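Local atomic coordinates of putative lipoprotein (Parabacteroides distasonis, PDB entry 4FVS), a protein that is of unknown function but, as a putative exported lipoprotein of the LolA/LolB clan, may bind lipid or another hydrophobic ligand. Residues Q2-Q10 with I66-L77. Residues are numbered along the deposited sequence; the frame is centred on the assembly and turned at random.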
ATOM      1  N   GLN A   2     -11.050 -21.432  -9.677  1.00109.58           N
ATOM      2  CA  GLN A   2     -10.703 -20.322 -10.562  1.00106.41           C
ATOM      3  C   GLN A   2      -9.368 -19.678 -10.130  1.00107.87           C
ATOM      4  O   GLN A   2      -9.266 -19.135  -9.024  1.00105.98           O
ATOM      5  CB  GLN A   2     -11.830 -19.272 -10.609  1.00105.82           C
ATOM      6  CG  GLN A   2     -11.486 -18.009 -11.426  1.00114.11           C
ATOM      7  CD  GLN A   2     -12.682 -17.206 -11.898  1.00129.43           C
ATOM      8  OE1 GLN A   2     -13.814 -17.317 -11.396  1.00123.76           O
ATOM      9  NE2 GLN A   2     -12.444 -16.364 -12.891  1.00119.40           N
ATOM     10  N   ASP A   3      -8.362 -19.722 -11.038  1.00103.54           N
ATOM     11  CA  ASP A   3      -7.008 -19.182 -10.846  1.00100.10           C
ATOM     12  C   ASP A   3      -7.042 -17.692 -10.582  1.00 96.47           C
ATOM     13  O   ASP A   3      -7.697 -16.933 -11.311  1.00 94.74           O
ATOM     14  CB  ASP A   3      -6.107 -19.456 -12.067  1.00103.89           C
ATOM     15  CG  ASP A   3      -5.916 -20.921 -12.432  1.00122.86           C
ATOM     16  OD1 ASP A   3      -5.337 -21.667 -11.609  1.00125.82           O
ATOM     17  OD2 ASP A   3      -6.288 -21.307 -13.569  1.00131.24           O
ATOM     18  N   CYS A   4      -6.355 -17.287  -9.502  1.00 88.62           N
ATOM     19  CA  CYS A   4      -6.226 -15.901  -9.051  1.00 82.90           C
ATOM     20  C   CYS A   4      -4.968 -15.776  -8.191  1.00 79.49           C
ATOM     21  O   CYS A   4      -4.894 -16.380  -7.115  1.00 78.59           O
ATOM     22  CB  CYS A   4      -7.477 -15.438  -8.297  1.00 82.91           C
ATOM     23  SG  CYS A   4      -7.507 -13.663  -7.890  1.00 82.92           S
ATOM     24  N   THR A   5      -3.963 -15.018  -8.694  1.00 71.31           N
ATOM     25  CA  THR A   5      -2.711 -14.714  -7.995  1.00 68.06           C
ATOM     26  C   THR A   5      -3.026 -13.684  -6.906  1.00 67.66           C
ATOM     27  O   THR A   5      -3.627 -12.642  -7.192  1.00 66.59           O
ATOM     28  CB  THR A   5      -1.643 -14.234  -8.971  1.00 73.65           C
ATOM     29  OG1 THR A   5      -1.562 -15.138 -10.065  1.00 79.52           O
ATOM     30  CG2 THR A   5      -0.284 -14.094  -8.329  1.00 70.14           C
ATOM     31  N   PHE A   6      -2.668 -14.013  -5.653  1.00 61.82           N
ATOM     32  CA  PHE A   6      -2.934 -13.203  -4.479  1.00 57.94           C
ATOM     33  C   PHE A   6      -1.702 -12.355  -4.148  1.00 59.03           C
ATOM     34  O   PHE A   6      -0.682 -12.892  -3.718  1.00 61.09           O
ATOM     35  CB  PHE A   6      -3.324 -14.126  -3.315  1.00 61.18           C
ATOM     36  CG  PHE A   6      -4.282 -13.527  -2.323  1.00 61.35           C
ATOM     37  CD1 PHE A   6      -5.648 -13.593  -2.531  1.00 65.23           C
ATOM     38  CD2 PHE A   6      -3.818 -12.934  -1.152  1.00 61.76           C
ATOM     39  CE1 PHE A   6      -6.534 -13.050  -1.601  1.00 65.45           C
ATOM     40  CE2 PHE A   6      -4.707 -12.392  -0.224  1.00 63.24           C
ATOM     41  CZ  PHE A   6      -6.055 -12.453  -0.455  1.00 62.33           C
ATOM     42  N   PHE A   7      -1.787 -11.029  -4.363  1.00 50.25           N
ATOM     43  CA  PHE A   7      -0.664 -10.133  -4.104  1.00 46.24           C
ATOM     44  C   PHE A   7      -0.713  -9.611  -2.654  1.00 51.07           C
ATOM     45  O   PHE A   7      -0.765  -8.402  -2.418  1.00 50.42           O
ATOM     46  CB  PHE A   7      -0.637  -8.986  -5.122  1.00 44.81           C
ATOM     47  CG  PHE A   7      -0.386  -9.483  -6.523  1.00 47.17           C
ATOM     48  CD1 PHE A   7       0.874  -9.930  -6.903  1.00 49.43           C
ATOM     49  CD2 PHE A   7      -1.417  -9.536  -7.453  1.00 50.68           C
ATOM     50  CE1 PHE A   7       1.103 -10.400  -8.190  1.00 52.19           C
ATOM     51  CE2 PHE A   7      -1.185 -10.014  -8.739  1.00 55.65           C
ATOM     52  CZ  PHE A   7       0.079 -10.440  -9.100  1.00 54.03           C
ATOM     53  N   PHE A   8      -0.673 -10.540  -1.687  1.00 48.35           N
ATOM     54  CA  PHE A   8      -0.708 -10.265  -0.258  1.00 46.94           C
ATOM     55  C   PHE A   8      -0.503 -11.560   0.510  1.00 54.57           C
ATOM     56  O   PHE A   8      -0.910 -12.590  -0.019  1.00 57.68           O
ATOM     57  CB  PHE A   8      -2.058  -9.628   0.099  1.00 47.75           C
ATOM     58  CG  PHE A   8      -2.136  -8.885   1.413  1.00 47.67           C
ATOM     59  CD1 PHE A   8      -1.531  -7.639   1.566  1.00 46.80           C
ATOM     60  CD2 PHE A   8      -2.864  -9.400   2.476  1.00 50.40           C
ATOM     61  CE1 PHE A   8      -1.610  -6.952   2.770  1.00 46.23           C
ATOM     62  CE2 PHE A   8      -2.958  -8.699   3.675  1.00 51.87           C
ATOM     63  CZ  PHE A   8      -2.336  -7.476   3.811  1.00 47.04           C
ATOM     64  N   PRO A   9       0.090 -11.579   1.740  1.00 51.12           N
ATOM     65  CA  PRO A   9       0.233 -12.852   2.468  1.00 53.30           C
ATOM     66  C   PRO A   9      -1.131 -13.500   2.691  1.00 63.11           C
ATOM     67  O   PRO A   9      -2.112 -12.791   2.919  1.00 63.52           O
ATOM     68  CB  PRO A   9       0.899 -12.432   3.776  1.00 53.55           C
ATOM     69  CG  PRO A   9       1.602 -11.199   3.444  1.00 55.84           C
ATOM     70  CD  PRO A   9       0.673 -10.475   2.529  1.00 50.35           C
ATOM     71  N   GLN A  10      -1.213 -14.822   2.555  1.00 63.54           N
ATOM     72  CA  GLN A  10      -2.493 -15.510   2.653  1.00 66.60           C
ATOM     73  C   GLN A  10      -2.440 -16.708   3.630  1.00 75.82           C
ATOM     74  O   GLN A  10      -3.340 -17.556   3.595  1.00 78.80           O
ATOM     75  CB  GLN A  10      -2.934 -15.976   1.243  1.00 69.48           C
ATOM     76  CG  GLN A  10      -1.865 -16.772   0.476  1.00 83.52           C
ATOM     77  CD  GLN A  10      -2.316 -17.315  -0.856  1.00109.02           C
ATOM     78  OE1 GLN A  10      -3.431 -17.092  -1.335  1.00103.64           O
ATOM     79  NE2 GLN A  10      -1.443 -18.065  -1.488  1.00111.55           N
ATOM     80  N   ILE A  66      -6.608  -4.532   7.651  1.00 49.20           N
ATOM     81  CA  ILE A  66      -6.672  -4.373   6.210  1.00 49.77           C
ATOM     82  C   ILE A  66      -7.196  -5.653   5.591  1.00 57.13           C
ATOM     83  O   ILE A  66      -6.838  -6.748   6.035  1.00 59.47           O
ATOM     84  CB  ILE A  66      -5.297  -3.935   5.620  1.00 52.62           C
ATOM     85  CG1 ILE A  66      -5.417  -3.549   4.129  1.00 54.56           C
ATOM     86  CG2 ILE A  66      -4.189  -4.953   5.853  1.00 54.71           C
ATOM     87  CD1 ILE A  66      -4.642  -2.343   3.732  1.00 68.13           C
ATOM     88  N   LYS A  67      -8.104  -5.516   4.607  1.00 54.04           N
ATOM     89  CA  LYS A  67      -8.696  -6.663   3.911  1.00 55.07           C
ATOM     90  C   LYS A  67      -8.153  -6.766   2.481  1.00 55.36           C
ATOM     91  O   LYS A  67      -7.867  -5.764   1.846  1.00 52.32           O
ATOM     92  CB  LYS A  67     -10.230  -6.603   3.905  1.00 58.67           C
ATOM     93  CG  LYS A  67     -10.882  -7.294   5.088  1.00 75.98           C
ATOM     94  CD  LYS A  67     -12.335  -7.663   4.787  1.00 92.90           C
ATOM     95  CE  LYS A  67     -12.932  -8.608   5.815  1.00106.44           C
ATOM     96  NZ  LYS A  67     -14.260  -9.132   5.406  1.00117.31           N
ATOM     97  N   ALA A  68      -7.941  -7.990   2.030  1.00 54.83           N
ATOM     98  CA  ALA A  68      -7.479  -8.334   0.687  1.00 56.24           C
ATOM     99  C   ALA A  68      -8.305  -9.479   0.176  1.00 65.75           C
ATOM    100  O   ALA A  68      -8.619 -10.385   0.955  1.00 66.06           O
ATOM    101  CB  ALA A  68      -6.001  -8.711   0.697  1.00 56.51           C
ATOM    102  N   TYR A  69      -8.687  -9.455  -1.109  1.00 66.53           N
ATOM    103  CA  TYR A  69      -9.487 -10.562  -1.632  1.00 70.70           C
ATOM    104  C   TYR A  69      -9.338 -10.767  -3.138  1.00 70.40           C
ATOM    105  O   TYR A  69      -8.920  -9.870  -3.864  1.00 64.92           O
ATOM    106  CB  TYR A  69     -10.988 -10.376  -1.293  1.00 75.64           C
ATOM    107  CG  TYR A  69     -11.574  -9.082  -1.796  1.00 79.20           C
ATOM    108  CD1 TYR A  69     -12.087  -8.983  -3.087  1.00 83.09           C
ATOM    109  CD2 TYR A  69     -11.658  -7.964  -0.972  1.00 78.93           C
ATOM    110  CE1 TYR A  69     -12.630  -7.791  -3.562  1.00 84.53           C
ATOM    111  CE2 TYR A  69     -12.199  -6.766  -1.434  1.00 79.56           C
ATOM    112  CZ  TYR A  69     -12.670  -6.679  -2.739  1.00 90.86           C
ATOM    113  OH  TYR A  69     -13.209  -5.507  -3.224  1.00 95.14           O
ATOM    114  N   CYS A  70      -9.688 -11.989  -3.566  1.00 71.65           N
ATOM    115  CA  CYS A  70      -9.833 -12.460  -4.938  1.00 74.21           C
ATOM    116  C   CYS A  70     -11.314 -12.622  -5.228  1.00 77.66           C
ATOM    117  O   CYS A  70     -12.027 -13.249  -4.441  1.00 79.41           O
ATOM    118  CB  CYS A  70      -9.083 -13.767  -5.178  1.00 78.50           C
ATOM    119  SG  CYS A  70      -7.413 -13.555  -5.847  1.00 81.89           S
ATOM    120  N   GLN A  71     -11.786 -12.056  -6.334  1.00 71.02           N
ATOM    121  CA  GLN A  71     -13.163 -12.196  -6.773  1.00 71.59           C
ATOM    122  C   GLN A  71     -13.121 -12.409  -8.219  1.00 74.24           C
ATOM    123  O   GLN A  71     -12.728 -11.517  -8.961  1.00 71.80           O
ATOM    124  CB  GLN A  71     -14.060 -10.991  -6.415  1.00 71.66           C
ATOM    125  CG  GLN A  71     -14.511 -10.904  -4.958  1.00 89.06           C
ATOM    126  CD  GLN A  71     -15.990 -11.131  -4.796  1.00109.80           C
ATOM    127  OE1 GLN A  71     -16.553 -12.117  -5.293  1.00110.12           O
ATOM    128  NE2 GLN A  71     -16.645 -10.239  -4.059  1.00 95.85           N
ATOM    129  N   ASN A  72     -13.432 -13.626  -8.615  1.00 72.89           N
ATOM    130  CA  ASN A  72     -13.570 -14.083  -9.992  1.00 73.49           C
ATOM    131  C   ASN A  72     -12.343 -13.723 -10.851  1.00 74.11           C
ATOM    132  O   ASN A  72     -12.468 -13.116 -11.919  1.00 73.74           O
ATOM    133  CB  ASN A  72     -14.864 -13.533 -10.620  1.00 71.46           C
ATOM    134  CG  ASN A  72     -16.107 -13.929  -9.865  1.00 96.82           C
ATOM    135  OD1 ASN A  72     -16.227 -15.043  -9.326  1.00 99.38           O
ATOM    136  ND2 ASN A  72     -17.060 -13.016  -9.805  1.00 86.03           N
ATOM    137  N   GLY A  73     -11.179 -14.135 -10.370  1.00 67.82           N
ATOM    138  CA  GLY A  73      -9.922 -13.991 -11.086  1.00 65.51           C
ATOM    139  C   GLY A  73      -9.165 -12.695 -10.932  1.00 65.46           C
ATOM    140  O   GLY A  73      -8.052 -12.598 -11.449  1.00 65.54           O
ATOM    141  N   GLU A  74      -9.725 -11.705 -10.205  1.00 58.90           N
ATOM    142  CA  GLU A  74      -9.091 -10.396  -9.995  1.00 54.41           C
ATOM    143  C   GLU A  74      -8.813 -10.182  -8.525  1.00 55.61           C
ATOM    144  O   GLU A  74      -9.647 -10.532  -7.682  1.00 54.40           O
ATOM    145  CB  GLU A  74      -9.969  -9.258 -10.554  1.00 54.93           C
ATOM    146  CG  GLU A  74      -9.249  -7.932 -10.720  1.00 55.98           C
ATOM    147  CD  GLU A  74      -9.876  -6.920 -11.664  1.00 78.41           C
ATOM    148  OE1 GLU A  74     -11.088  -7.023 -11.955  1.00 56.95           O
ATOM    149  OE2 GLU A  74      -9.137  -6.027 -12.137  1.00 85.89           O
ATOM    150  N   PHE A  75      -7.622  -9.596  -8.224  1.00 50.67           N
ATOM    151  CA  PHE A  75      -7.144  -9.340  -6.871  1.00 48.38           C
ATOM    152  C   PHE A  75      -7.345  -7.870  -6.478  1.00 52.35           C
ATOM    153  O   PHE A  75      -6.931  -6.962  -7.207  1.00 51.16           O
ATOM    154  CB  PHE A  75      -5.656  -9.730  -6.727  1.00 49.89           C
ATOM    155  CG  PHE A  75      -5.089  -9.396  -5.366  1.00 50.71           C
ATOM    156  CD1 PHE A  75      -5.322 -10.228  -4.272  1.00 54.09           C
ATOM    157  CD2 PHE A  75      -4.389  -8.209  -5.158  1.00 50.64           C
ATOM    158  CE1 PHE A  75      -4.859  -9.885  -3.001  1.00 53.17           C
ATOM    159  CE2 PHE A  75      -3.916  -7.876  -3.886  1.00 51.44           C
ATOM    160  CZ  PHE A  75      -4.149  -8.723  -2.819  1.00 50.13           C
ATOM    161  N   PHE A  76      -7.898  -7.651  -5.270  1.00 49.53           N
ATOM    162  CA  PHE A  76      -8.159  -6.320  -4.709  1.00 46.89           C
ATOM    163  C   PHE A  76      -7.578  -6.161  -3.306  1.00 51.08           C
ATOM    164  O   PHE A  76      -7.525  -7.106  -2.530  1.00 53.24           O
ATOM    165  CB  PHE A  76      -9.667  -6.047  -4.663  1.00 48.35           C
ATOM    166  CG  PHE A  76     -10.374  -6.181  -5.996  1.00 48.41           C
ATOM    167  CD1 PHE A  76     -10.813  -7.422  -6.448  1.00 50.95           C
ATOM    168  CD2 PHE A  76     -10.611  -5.065  -6.792  1.00 45.95           C
ATOM    169  CE1 PHE A  76     -11.442  -7.544  -7.681  1.00 52.10           C
ATOM    170  CE2 PHE A  76     -11.243  -5.190  -8.019  1.00 47.90           C
ATOM    171  CZ  PHE A  76     -11.656  -6.428  -8.456  1.00 48.55           C
ATOM    172  N   LEU A  77      -7.176  -4.947  -2.980  1.00 46.19           N
ATOM    173  CA  LEU A  77      -6.608  -4.598  -1.683  1.00 45.99           C
ATOM    174  C   LEU A  77      -7.105  -3.210  -1.268  1.00 50.36           C
ATOM    175  O   LEU A  77      -7.267  -2.353  -2.143  1.00 49.15           O
ATOM    176  CB  LEU A  77      -5.075  -4.631  -1.813  1.00 45.41           C
ATOM    177  CG  LEU A  77      -4.210  -4.340  -0.582  1.00 49.22           C
ATOM    178  CD1 LEU A  77      -4.418  -5.384   0.522  1.00 50.89           C
ATOM    179  CD2 LEU A  77      -2.760  -4.309  -0.969  1.00 48.48           C
TER
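A disulfide between Cys4 and Cys70 pins the N-terminal segment 2-10 along one face of the beta hairpin 66-77, whose strands join through a type I' turn from Gln71 to Glu74. The SG atoms of Cys4 and Cys70 are 2.0 Å apart with chi3 at -83°, and no hydrogen bond accompanies them between the segments. Beyond it the contact is apolar, carried by an aromatic cluster of Phe6, Phe7 and Phe75. Phe75, its CG anti to the backbone N (chi1 176°), lies flat under the incoming chain: Phe7 N sits over the centre of its ring, and CE1 at its rim points into the face of Phe6, 3.7 Å from Phe6 CD2, a T-shaped pair with planes at 72°. Phe7 turns an edge to the Phe75 face in an offset edge-to-face pair. A leucine at Phe75 would probably leave the Phe6 face without its edge partner and the Phe7 backbone poorly covered. Farther along, Leu77 CD1 makes a CH-pi contact over the Phe8 ring, 4.1 Å from its centroid, while Ala68 CB meets Phe8 CD2 at 3.7 Å. Trp16 and Tyr187 extend the aromatic packing around Phe8 and Phe7. The whole is a disulfide-anchored N-terminal arm packed on a hairpin of the antiparallel beta fold of this DUF3108-like, LolA/LolB-clan protein.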